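PDB 2ZB9: putative transcriptional regulator from Streptomyces coelicolor, which probably binds regulatory DNA through a helix-turn-helix motif and controls transcription. Local coordinates for residues Leu35-Gly40 with Gly112-Glu117; Asp73-Ala78 with His104-Thr109; Glu146-Ala151 with Gly155-Asp160. One frame throughout, in Å; residues are numbered along the deposited sequence.

Contact 1 of 3, residues Leu35-Gly40 with Gly112-Glu117; sequences LLLTEG and GRILTE
The carbonyl oxygen of L36 is met from two sides of the interface: G40 N donates to it at 2.9 Å in the last turn of helix 20-39, and the methyl CD1 of I114 rests 3.2 Å from the same L36 O. I114 is the residue through which helix 110-122 reaches across. Its CG1 is anti to its carbonyl carbon (chi1 -78°) and the branch continues extended, which carries CD1 to the neighbouring helix. There I114 CD1 also packs against L36 CG at 3.9 Å, and the end of L37 crosses it roughly at a right angle, L37 CD1 to I114 CD1 being 4.2 Å. The contact joins the end of the first helix of the N-terminal, probably DNA-binding part of a TetR-type regulator to the C-terminal part, beside Y75 of the connecting helix 67-83. R113 bends twice along its chain, and this folds the guanidinium back over its own helix: one face lies on I114 CG1, 3.8 Å above the plane, while R113 NH1 brings the edge to G40 CA, also 3.8 Å away. G40 leaves the helix with positive phi. R113 is further paired with E117 in a salt bridge whose modelled geometry is too tight to be relied upon. Further along, T116 and E117 of helix 110-122 pack against Q123 of the second subunit.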
loop_
_atom_site.group_PDB
_atom_site.type_symbol
_atom_site.label_atom_id
_atom_site.label_comp_id
_atom_site.label_asym_id
_atom_site.label_seq_id
_atom_site.Cartn_x
_atom_site.Cartn_y
_atom_site.Cartn_z
ATOM N N LEU A 35 -21.634 -7.856 11.686
ATOM C CA LEU A 35 -22.110 -8.281 10.373
ATOM C C LEU A 35 -20.975 -8.225 9.356
ATOM O O LEU A 35 -20.758 -9.160 8.588
ATOM C CB LEU A 35 -23.252 -7.371 9.920
ATOM C CG LEU A 35 -23.942 -7.686 8.593
ATOM C CD1 LEU A 35 -24.517 -9.097 8.630
ATOM C CD2 LEU A 35 -25.047 -6.663 8.346
ATOM N N LEU A 36 -20.250 -7.117 9.366
ATOM C CA LEU A 36 -19.139 -6.906 8.447
ATOM C C LEU A 36 -18.076 -8.004 8.556
ATOM O O LEU A 36 -17.664 -8.575 7.550
ATOM C CB LEU A 36 -18.519 -5.533 8.731
ATOM C CG LEU A 36 -17.538 -4.916 7.742
ATOM C CD1 LEU A 36 -18.170 -4.833 6.371
ATOM C CD2 LEU A 36 -17.146 -3.534 8.241
ATOM N N LEU A 37 -17.653 -8.312 9.778
ATOM C CA LEU A 37 -16.624 -9.325 9.999
ATOM C C LEU A 37 -17.039 -10.778 9.786
ATOM O O LEU A 37 -16.181 -11.642 9.602
ATOM C CB LEU A 37 -16.037 -9.177 11.406
ATOM C CG LEU A 37 -14.696 -8.448 11.555
ATOM C CD1 LEU A 37 -14.704 -7.121 10.805
ATOM C CD2 LEU A 37 -14.422 -8.233 13.042
ATOM N N THR A 38 -18.336 -11.066 9.815
ATOM C CA THR A 38 -18.776 -12.443 9.613
ATOM C C THR A 38 -19.313 -12.692 8.212
ATOM O O THR A 38 -19.193 -13.798 7.686
ATOM C CB THR A 38 -19.881 -12.846 10.610
ATOM O OG1 THR A 38 -21.084 -12.130 10.309
ATOM C CG2 THR A 38 -19.459 -12.527 12.027
ATOM N N GLU A 39 -19.903 -11.667 7.602
ATOM C CA GLU A 39 -20.481 -11.821 6.274
ATOM C C GLU A 39 -19.850 -11.019 5.136
ATOM O O GLU A 39 -20.154 -11.266 3.968
ATOM C CB GLU A 39 -21.980 -11.533 6.342
ATOM C CG GLU A 39 -22.745 -12.593 7.122
ATOM C CD GLU A 39 -24.238 -12.342 7.172
ATOM O OE1 GLU A 39 -24.828 -12.016 6.120
ATOM O OE2 GLU A 39 -24.825 -12.489 8.263
ATOM N N GLY A 40 -18.986 -10.063 5.459
ATOM C CA GLY A 40 -18.352 -9.281 4.411
ATOM C C GLY A 40 -19.079 -8.000 4.043
ATOM O O GLY A 40 -20.248 -7.808 4.369
ATOM N N GLY A 112 -8.766 -8.537 6.817
ATOM C CA GLY A 112 -7.741 -8.233 5.833
ATOM C C GLY A 112 -8.337 -8.002 4.460
ATOM O O GLY A 112 -8.083 -6.979 3.821
ATOM N N ARG A 113 -9.141 -8.954 4.003
ATOM C CA ARG A 113 -9.780 -8.855 2.699
ATOM C C ARG A 113 -10.746 -7.674 2.633
ATOM O O ARG A 113 -10.798 -6.957 1.631
ATOM C CB ARG A 113 -10.506 -10.167 2.384
ATOM C CG ARG A 113 -11.399 -10.145 1.149
ATOM C CD ARG A 113 -12.868 -9.890 1.522
ATOM N NE ARG A 113 -13.368 -8.622 0.993
ATOM C CZ ARG A 113 -14.601 -8.154 1.184
ATOM N NH1 ARG A 113 -15.482 -8.846 1.898
ATOM N NH2 ARG A 113 -14.954 -6.990 0.652
ATOM N N ILE A 114 -11.512 -7.475 3.699
ATOM C CA ILE A 114 -12.468 -6.375 3.757
ATOM C C ILE A 114 -11.772 -5.039 3.495
ATOM O O ILE A 114 -12.200 -4.250 2.654
ATOM C CB ILE A 114 -13.159 -6.316 5.150
ATOM C CG1 ILE A 114 -14.241 -7.393 5.245
ATOM C CG2 ILE A 114 -13.739 -4.921 5.402
ATOM C CD1 ILE A 114 -14.817 -7.551 6.647
ATOM N N LEU A 115 -10.687 -4.795 4.217
ATOM C CA LEU A 115 -9.947 -3.545 4.082
ATOM C C LEU A 115 -9.238 -3.383 2.735
ATOM O O LEU A 115 -9.309 -2.317 2.121
ATOM C CB LEU A 115 -8.947 -3.435 5.236
ATOM C CG LEU A 115 -8.624 -2.068 5.834
ATOM C CD1 LEU A 115 -9.899 -1.314 6.176
ATOM C CD2 LEU A 115 -7.785 -2.275 7.082
ATOM N N THR A 116 -8.561 -4.431 2.269
ATOM C CA THR A 116 -7.849 -4.358 0.989
ATOM C C THR A 116 -8.800 -4.127 -0.183
ATOM O O THR A 116 -8.446 -3.462 -1.160
ATOM C CB THR A 116 -7.021 -5.642 0.702
ATOM O OG1 THR A 116 -7.874 -6.790 0.748
ATOM C CG2 THR A 116 -5.908 -5.804 1.719
ATOM N N GLU A 117 -10.007 -4.671 -0.097
ATOM C CA GLU A 117 -10.968 -4.477 -1.173
ATOM C C GLU A 117 -11.537 -3.070 -1.145
ATOM O O GLU A 117 -11.923 -2.536 -2.182
ATOM C CB GLU A 117 -12.087 -5.523 -1.102
ATOM C CG GLU A 117 -11.594 -6.925 -1.464
ATOM C CD GLU A 117 -12.722 -7.921 -1.697
ATOM O OE1 GLU A 117 -12.423 -9.104 -1.982
ATOM O OE2 GLU A 117 -13.903 -7.521 -1.599
#

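Contact 2 of 3, residues Asp73-Ala78 with His104-Thr109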
loop_
_atom_site.group_PDB
_atom_site.type_symbol
_atom_site.label_atom_id
_atom_site.label_comp_id
_atom_site.label_asym_id
_atom_site.label_seq_id
_atom_site.Cartn_x
_atom_site.Cartn_y
_atom_site.Cartn_z
ATOM N N ASP A 73 -16.633 2.988 9.310
ATOM C CA ASP A 73 -16.785 3.383 10.706
ATOM C C ASP A 73 -16.981 2.134 11.566
ATOM O O ASP A 73 -16.399 2.015 12.646
ATOM C CB ASP A 73 -17.977 4.329 10.858
ATOM C CG ASP A 73 -17.875 5.217 12.091
ATOM O OD1 ASP A 73 -16.853 5.158 12.814
ATOM O OD2 ASP A 73 -18.828 5.990 12.329
ATOM N N GLY A 74 -17.797 1.198 11.085
ATOM C CA GLY A 74 -18.011 -0.026 11.841
ATOM C C GLY A 74 -16.714 -0.819 11.940
ATOM O O GLY A 74 -16.386 -1.385 12.989
ATOM N N TYR A 75 -15.958 -0.853 10.849
ATOM C CA TYR A 75 -14.705 -1.591 10.846
ATOM C C TYR A 75 -13.709 -0.998 11.832
ATOM O O TYR A 75 -13.116 -1.720 12.630
ATOM C CB TYR A 75 -14.084 -1.607 9.450
ATOM C CG TYR A 75 -12.856 -2.480 9.379
ATOM C CD1 TYR A 75 -12.966 -3.869 9.324
ATOM C CD2 TYR A 75 -11.581 -1.921 9.433
ATOM C CE1 TYR A 75 -11.831 -4.682 9.331
ATOM C CE2 TYR A 75 -10.445 -2.719 9.442
ATOM C CZ TYR A 75 -10.574 -4.095 9.393
ATOM O OH TYR A 75 -9.442 -4.876 9.425
ATOM N N PHE A 76 -13.530 0.319 11.788
ATOM C CA PHE A 76 -12.590 0.972 12.695
ATOM C C PHE A 76 -12.883 0.607 14.155
ATOM O O PHE A 76 -11.982 0.252 14.919
ATOM C CB PHE A 76 -12.637 2.495 12.497
ATOM C CG PHE A 76 -11.733 3.257 13.427
ATOM C CD1 PHE A 76 -12.128 3.534 14.739
ATOM C CD2 PHE A 76 -10.474 3.681 13.000
ATOM C CE1 PHE A 76 -11.282 4.220 15.614
ATOM C CE2 PHE A 76 -9.621 4.366 13.862
ATOM C CZ PHE A 76 -10.024 4.638 15.178
ATOM N N HIS A 77 -14.151 0.681 14.539
ATOM C CA HIS A 77 -14.533 0.356 15.908
ATOM C C HIS A 77 -14.475 -1.133 16.252
ATOM O O HIS A 77 -14.351 -1.500 17.416
ATOM C CB HIS A 77 -15.917 0.937 16.191
ATOM C CG HIS A 77 -15.920 2.432 16.242
ATOM N ND1 HIS A 77 -15.487 3.136 17.345
ATOM C CD2 HIS A 77 -16.199 3.356 15.293
ATOM C CE1 HIS A 77 -15.497 4.427 17.073
ATOM N NE2 HIS A 77 -15.923 4.588 15.834
ATOM N N ALA A 78 -14.546 -1.991 15.242
ATOM C CA ALA A 78 -14.478 -3.428 15.477
ATOM C C ALA A 78 -13.050 -3.909 15.774
ATOM O O ALA A 78 -12.861 -4.870 16.515
ATOM C CB ALA A 78 -15.031 -4.179 14.270
ATOM N N HIS A 104 -2.177 -10.445 12.344
ATOM C CA HIS A 104 -3.168 -11.478 12.601
ATOM C C HIS A 104 -4.501 -11.041 11.994
ATOM O O HIS A 104 -5.149 -11.804 11.276
ATOM C CB HIS A 104 -3.340 -11.696 14.104
ATOM C CG HIS A 104 -4.430 -12.665 14.446
ATOM N ND1 HIS A 104 -4.259 -14.031 14.385
ATOM C CD2 HIS A 104 -5.718 -12.462 14.813
ATOM C CE1 HIS A 104 -5.396 -14.629 14.699
ATOM N NE2 HIS A 104 -6.297 -13.700 14.962
ATOM N N VAL A 105 -4.906 -9.809 12.285
ATOM C CA VAL A 105 -6.154 -9.280 11.750
ATOM C C VAL A 105 -6.179 -9.308 10.227
ATOM O O VAL A 105 -7.149 -9.761 9.618
ATOM C CB VAL A 105 -6.392 -7.816 12.204
ATOM C CG1 VAL A 105 -7.527 -7.190 11.385
ATOM C CG2 VAL A 105 -6.745 -7.780 13.686
ATOM N N MET A 106 -5.100 -8.836 9.612
ATOM C CA MET A 106 -5.023 -8.763 8.154
ATOM C C MET A 106 -4.864 -10.074 7.381
ATOM O O MET A 106 -5.240 -10.143 6.207
ATOM C CB MET A 106 -3.899 -7.802 7.756
ATOM C CG MET A 106 -4.066 -6.385 8.314
ATOM S SD MET A 106 -5.632 -5.613 7.814
ATOM C CE MET A 106 -5.261 -5.184 6.141
ATOM N N THR A 107 -4.330 -11.114 8.021
ATOM C CA THR A 107 -4.112 -12.389 7.330
ATOM C C THR A 107 -4.935 -13.579 7.823
ATOM O O THR A 107 -5.176 -14.520 7.065
ATOM C CB THR A 107 -2.625 -12.824 7.408
ATOM O OG1 THR A 107 -2.261 -13.013 8.780
ATOM C CG2 THR A 107 -1.712 -11.780 6.790
ATOM N N ARG A 108 -5.352 -13.549 9.084
ATOM C CA ARG A 108 -6.113 -14.658 9.670
ATOM C C ARG A 108 -7.544 -14.276 10.024
ATOM O O ARG A 108 -8.215 -14.984 10.766
ATOM C CB ARG A 108 -5.400 -15.149 10.934
ATOM C CG ARG A 108 -3.928 -15.452 10.716
ATOM C CD ARG A 108 -3.749 -16.663 9.820
ATOM N NE ARG A 108 -2.460 -16.655 9.133
ATOM C CZ ARG A 108 -1.941 -17.707 8.506
ATOM N NH1 ARG A 108 -2.600 -18.859 8.486
ATOM N NH2 ARG A 108 -0.769 -17.604 7.889
ATOM N N THR A 109 -8.006 -13.164 9.465
ATOM C CA THR A 109 -9.338 -12.641 9.733
ATOM C C THR A 109 -9.964 -12.096 8.446
ATOM O O THR A 109 -9.258 -11.744 7.502
ATOM C CB THR A 109 -9.224 -11.513 10.795
ATOM O OG1 THR A 109 -9.160 -12.096 12.104
ATOM C CG2 THR A 109 -10.366 -10.537 10.706
#
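Y75 and V105 reach for each other from opposite directions, and their meeting is confined to one atom on each side: the phenol oxygen Y75 OH and the methyl V105 CG1, 3.6 Å apart. In Y75 the ring carbon CG is trans to the backbone nitrogen (chi1 -174°), so the ring stands out from helix 67-83 and presents its hydroxyl end to helix 91-108. V105 turns CG1 to meet it, whereas CG2 stays further off. The sulfur of the next residue is the second neighbour of that hydroxyl, with M106 SD 4.2 Å from Y75 OH. V105 CG1 and M106 SD both lie ahead of the hydroxyl, one on each side of the phenol ring plane; across this contact the oxygen thus meets a methyl and a sulfur at van der Waals distance. All three residues are buried, but the joint is slight, hiding just 70 Å² between the two segments. Away from this point the segments make no further close contact. The side chains of H104 and R108 face outward to solvent, and on the other helix H77 is likewise exposed, its ring covered on one face by F76 CD1, 4.0 Å above the plane and over the centre. What the two segments lack in mutual area Y75 finds among other helices: L36 and L37 of helix 20-39 and I114 and L115 of helix 110-122 pack on it, and its ring meets that of Y136 in helix 126-153 with planes about 55° apart. M106 in turn continues toward Y175 and L178 of helix 163-179, placing the contact within the all-helical core where the connecting helix 67-83 enters the C-terminal bundle.

Contact 3 of 3, residues Glu146-Ala151 with Gly155-Asp160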
loop_
_atom_site.group_PDB
_atom_site.type_symbol
_atom_site.label_atom_id
_atom_site.label_comp_id
_atom_site.label_asym_id
_atom_site.label_seq_id
_atom_site.Cartn_x
_atom_site.Cartn_y
_atom_site.Cartn_z
ATOM N N GLU A 146 1.344 8.832 17.312
ATOM C CA GLU A 146 1.307 9.209 18.717
ATOM C C GLU A 146 2.197 8.296 19.557
ATOM O O GLU A 146 2.966 8.762 20.397
ATOM C CB GLU A 146 -0.131 9.147 19.214
ATOM C CG GLU A 146 -0.382 9.791 20.550
ATOM C CD GLU A 146 -1.822 10.247 20.663
ATOM O OE1 GLU A 146 -2.169 11.282 20.038
ATOM O OE2 GLU A 146 -2.607 9.560 21.353
ATOM N N ARG A 147 2.088 6.993 19.336
ATOM C CA ARG A 147 2.910 6.046 20.077
ATOM C C ARG A 147 4.381 6.319 19.758
ATOM O O ARG A 147 5.227 6.340 20.650
ATOM C CB ARG A 147 2.562 4.606 19.684
ATOM C CG ARG A 147 3.459 3.567 20.348
ATOM C CD ARG A 147 3.321 3.623 21.870
ATOM N NE ARG A 147 4.271 2.754 22.559
ATOM C CZ ARG A 147 5.493 3.122 22.935
ATOM N NH1 ARG A 147 5.928 4.350 22.691
ATOM N NH2 ARG A 147 6.280 2.262 23.568
ATOM N N LEU A 148 4.670 6.536 18.478
ATOM C CA LEU A 148 6.030 6.812 18.016
ATOM C C LEU A 148 6.606 8.104 18.607
ATOM O O LEU A 148 7.764 8.136 19.032
ATOM C CB LEU A 148 6.048 6.869 16.482
ATOM C CG LEU A 148 6.360 5.574 15.716
ATOM C CD1 LEU A 148 5.996 4.353 16.534
ATOM C CD2 LEU A 148 5.631 5.582 14.382
ATOM N N ARG A 149 5.807 9.166 18.633
ATOM C CA ARG A 149 6.275 10.424 19.205
ATOM C C ARG A 149 6.556 10.251 20.695
ATOM O O ARG A 149 7.480 10.867 21.236
ATOM C CB ARG A 149 5.244 11.546 19.022
ATOM C CG ARG A 149 5.191 12.153 17.628
ATOM C CD ARG A 149 4.546 13.536 17.686
ATOM N NE ARG A 149 3.187 13.487 18.222
ATOM C CZ ARG A 149 2.118 13.121 17.517
ATOM N NH1 ARG A 149 2.250 12.779 16.242
ATOM N NH2 ARG A 149 0.918 13.090 18.086
ATOM N N HIS A 150 5.759 9.423 21.363
ATOM C CA HIS A 150 5.963 9.190 22.790
ATOM C C HIS A 150 7.341 8.560 22.989
ATOM O O HIS A 150 8.095 8.972 23.862
ATOM C CB HIS A 150 4.868 8.279 23.359
ATOM C CG HIS A 150 4.925 8.125 24.848
ATOM N ND1 HIS A 150 5.061 9.197 25.705
ATOM C CD2 HIS A 150 4.851 7.026 25.634
ATOM C CE1 HIS A 150 5.067 8.765 26.953
ATOM N NE2 HIS A 150 4.941 7.451 26.937
ATOM N N ALA A 151 7.672 7.572 22.165
ATOM C CA ALA A 151 8.977 6.925 22.252
ATOM C C ALA A 151 10.063 7.964 21.988
ATOM O O ALA A 151 11.104 7.962 22.642
ATOM C CB ALA A 151 9.073 5.797 21.229
ATOM N N GLY A 155 13.149 9.506 24.354
ATOM C CA GLY A 155 14.494 9.290 23.846
ATOM C C GLY A 155 14.802 7.951 23.194
ATOM O O GLY A 155 15.966 7.653 22.949
ATOM N N GLN A 156 13.785 7.148 22.893
ATOM C CA GLN A 156 14.025 5.840 22.279
ATOM C C GLN A 156 14.105 5.920 20.757
ATOM O O GLN A 156 14.420 4.946 20.085
ATOM C CB GLN A 156 12.933 4.856 22.697
ATOM C CG GLN A 156 12.597 4.938 24.175
ATOM C CD GLN A 156 11.789 3.755 24.672
ATOM O OE1 GLN A 156 10.863 3.292 24.006
ATOM N NE2 GLN A 156 12.130 3.269 25.861
ATOM N N ILE A 157 13.805 7.095 20.227
ATOM C CA ILE A 157 13.848 7.349 18.798
ATOM C C ILE A 157 14.557 8.691 18.660
ATOM O O ILE A 157 14.281 9.611 19.426
ATOM C CB ILE A 157 12.410 7.439 18.202
ATOM C CG1 ILE A 157 11.785 6.037 18.153
ATOM C CG2 ILE A 157 12.447 8.069 16.798
ATOM C CD1 ILE A 157 10.357 6.009 17.619
ATOM N N ARG A 158 15.480 8.801 17.709
ATOM C CA ARG A 158 16.207 10.055 17.524
ATOM C C ARG A 158 15.206 11.195 17.410
ATOM O O ARG A 158 14.159 11.055 16.788
ATOM C CB ARG A 158 17.119 9.974 16.288
ATOM C CG ARG A 158 18.234 8.942 16.463
ATOM C CD ARG A 158 19.292 8.971 15.358
ATOM N NE ARG A 158 18.822 8.438 14.079
ATOM C CZ ARG A 158 18.355 9.184 13.084
ATOM N NH1 ARG A 158 18.290 10.502 13.217
ATOM N NH2 ARG A 158 17.971 8.616 11.948
ATOM N N PRO A 159 15.513 12.343 18.030
ATOM C CA PRO A 159 14.611 13.499 17.994
ATOM C C PRO A 159 14.343 14.132 16.629
ATOM O O PRO A 159 13.329 14.801 16.444
ATOM C CB PRO A 159 15.249 14.467 18.994
ATOM C CG PRO A 159 16.705 14.121 18.929
ATOM C CD PRO A 159 16.710 12.618 18.844
ATOM N N ASP A 160 15.231 13.896 15.672
ATOM C CA ASP A 160 15.079 14.451 14.334
ATOM C C ASP A 160 14.384 13.504 13.355
ATOM O O ASP A 160 14.423 13.716 12.149
ATOM C CB ASP A 160 16.454 14.846 13.780
ATOM C CG ASP A 160 17.433 13.684 13.761
ATOM O OD1 ASP A 160 17.521 12.955 14.772
ATOM O OD2 ASP A 160 18.127 13.500 12.737
HETATM O O HOH W 1 8.247 4.297 24.458
#
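Q156 folds back over the end of helix 126-153, where its backbone N donates to A151 O at 2.8 Å with an N-H...O angle of 155°, the donor tilted 31° from the carbonyl plane. Its side chain continues from there. CB lies 3.6 Å from A151 O and CG skirts the same oxygen. Beyond CG the chain is extended, and it brings OE1 past A151 CB at 4.1 Å. At the tip, Q156 OE1 accepts from V91 N and from a water at 2.8 Å that in turn accepts from R147 NH1, while NE2 donates to G89 O; the amide is thus held at both ends. R147 is also tied to D94 by a salt bridge. I157 points its side chain at the helix: its CD1 packs on A151 CB at 3.8 Å and touches L148 O at 3.6 Å, closing the apolar side of the last turns. G155, with phi 84°, turns the chain out of the helix just before Q156. Positive phi and two backbone bonds back into the last turn, one of them Q156 N to A151 O, make this a Schellman motif, ending the long helix 126-153 before the loop to helix 163-179.

How the contacts relate
Contacts 1 and 2 form one continuous patch, with centres 8 Å apart and contact 2 nested along the chain inside the loop that contact 1 closes. Y75 is shared by the two, touching residues of both: L115 CD2 packs on Y75 CE2 at 3.6 Å and L36 CD2 on Y75 CB at 3.8 Å. G112 CA also touches M106 SD at 3.9 Å, where helix 91-108 passes into helix 110-122. Contact 3 stands apart, its nearest atoms about 11 Å from contact 2 and about 17 Å from contact 1, and it lies across the chain's centre from contact 1. Contacts 1 and 3 both reach the second subunit, whereas contact 2 stays within its own chain.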